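Local coordinates for calcium uptake protein 2, mitochondrial (Homo sapiens, PDB 6LB7) that probably senses calcium through EF-hands and regulates calcium uptake into mitochondria, at residues Phe207-Leu211 / Phe242-Cys246. Residues are numbered along the deposited sequence; the frame is centred on the assembly and turned at random.
Sequences FAEWL and FKSFC
Phe207 and Trp210 interleave with Phe242 and Phe245 in an aromatic cluster that joins helix 204-211 to helix 239-249, part of the helical EF-hand architecture expected of this family. The two short helical segments run nearly parallel, at 24°, with their axes 12.8 Å apart, so the rings fill the distance between the backbones.

Two T-shaped pairs carry the contact. The edge of Phe207 points at the face of Phe245, Phe207 CZ lying over the centre of the Phe245 ring, with the planes at 89°. In the other, Phe242 is the edge and Trp210 the face: Phe242 CE2 comes 3.6 Å from Trp210 CD2. The indole is carried across to Phe242 because its CG stands anti to the backbone N (chi1 170°). Where the pairs adjoin, Phe207 CD1 meets Phe242 CD2 at 3.8 Å, and Trp210 CZ3 comes within 3.7 Å of Phe245 CE2, the two rings meeting at their margins with neither over the other's face.

Glu191 of helix 173-196 takes the indole NE1 in a hydrogen bond, and Arg318 makes a cation-pi contact with Trp210. With an alanine in place of Trp210, the edge of Phe242 would probably lose its facing ring and Glu191 this N-H donor.

Aliphatic and sulfur contacts finish the interface. Leu211 CD1 packs against Phe245 CE2, and Cys246 SG approaches the indole obliquely, 3.8 Å from Trp210 CZ2.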
# COMPACT_ATOMS: atom_id res chain seq x y z
N PHE B 207 28.90 5.42 8.14
CA PHE B 207 27.59 5.21 7.53
C PHE B 207 27.24 3.72 7.49
O PHE B 207 26.09 3.33 7.74
CB PHE B 207 27.59 5.82 6.13
CG PHE B 207 26.34 5.54 5.35
CD1 PHE B 207 25.17 6.21 5.63
CD2 PHE B 207 26.34 4.58 4.34
CE1 PHE B 207 24.00 5.94 4.92
CE2 PHE B 207 25.17 4.29 3.63
CZ PHE B 207 24.01 4.98 3.92
N ALA B 208 28.23 2.87 7.23
CA ALA B 208 27.97 1.43 7.27
C ALA B 208 27.55 0.99 8.67
O ALA B 208 26.64 0.18 8.83
CB ALA B 208 29.20 0.66 6.81
N GLU B 209 28.21 1.53 9.71
CA GLU B 209 27.83 1.19 11.08
C GLU B 209 26.41 1.61 11.38
O GLU B 209 25.66 0.86 12.03
CB GLU B 209 28.76 1.86 12.09
CG GLU B 209 30.16 1.34 12.15
CD GLU B 209 31.02 2.26 12.99
OE1 GLU B 209 32.25 2.30 12.79
OE2 GLU B 209 30.46 2.99 13.84
N TRP B 210 26.02 2.82 10.96
CA TRP B 210 24.61 3.21 11.10
C TRP B 210 23.71 2.22 10.36
O TRP B 210 22.70 1.75 10.91
CB TRP B 210 24.41 4.63 10.55
CG TRP B 210 22.97 5.00 10.44
CD1 TRP B 210 22.16 5.51 11.44
CD2 TRP B 210 22.14 4.93 9.26
NE1 TRP B 210 20.90 5.74 10.95
CE2 TRP B 210 20.87 5.39 9.62
CE3 TRP B 210 22.36 4.50 7.95
CZ2 TRP B 210 19.80 5.44 8.71
CZ3 TRP B 210 21.30 4.54 7.04
CH2 TRP B 210 20.03 5.01 7.43
N LEU B 211 24.05 1.89 9.12
CA LEU B 211 23.14 1.10 8.28
C LEU B 211 22.92 -0.29 8.86
O LEU B 211 21.82 -0.83 8.78
CB LEU B 211 23.70 1.02 6.86
CG LEU B 211 22.91 0.28 5.77
CD1 LEU B 211 21.63 0.98 5.49
CD2 LEU B 211 23.74 0.20 4.48
N PHE B 242 23.51 12.23 3.88
CA PHE B 242 22.91 11.27 4.78
C PHE B 242 21.41 11.44 4.84
O PHE B 242 20.66 10.46 4.78
CB PHE B 242 23.54 11.41 6.17
CG PHE B 242 22.96 10.48 7.20
CD1 PHE B 242 22.19 10.99 8.23
CD2 PHE B 242 23.20 9.11 7.14
CE1 PHE B 242 21.67 10.15 9.19
CE2 PHE B 242 22.68 8.26 8.10
CZ PHE B 242 21.91 8.77 9.13
N LYS B 243 20.94 12.70 4.94
CA LYS B 243 19.50 12.95 4.99
C LYS B 243 18.80 12.41 3.75
O LYS B 243 17.69 11.86 3.84
CB LYS B 243 19.22 14.46 5.13
CG LYS B 243 19.53 15.03 6.50
CD LYS B 243 19.33 16.56 6.55
CE LYS B 243 19.51 17.06 7.96
NZ LYS B 243 19.30 18.52 8.12
N SER B 244 19.42 12.54 2.57
CA SER B 244 18.81 12.04 1.34
C SER B 244 18.63 10.53 1.39
O SER B 244 17.60 10.02 0.95
CB SER B 244 19.64 12.41 0.11
OG SER B 244 19.75 13.82 0.04
N PHE B 245 19.64 9.81 1.89
CA PHE B 245 19.48 8.37 2.04
C PHE B 245 18.36 8.04 3.01
O PHE B 245 17.58 7.12 2.76
CB PHE B 245 20.76 7.69 2.51
CG PHE B 245 20.67 6.20 2.46
CD1 PHE B 245 20.94 5.52 1.27
CD2 PHE B 245 20.27 5.47 3.58
CE1 PHE B 245 20.84 4.14 1.21
CE2 PHE B 245 20.16 4.08 3.54
CZ PHE B 245 20.45 3.41 2.34
N CYS B 246 18.30 8.75 4.14
CA CYS B 246 17.24 8.46 5.10
C CYS B 246 15.86 8.70 4.50
O CYS B 246 14.92 7.94 4.77
CB CYS B 246 17.42 9.27 6.39
SG CYS B 246 18.90 8.83 7.33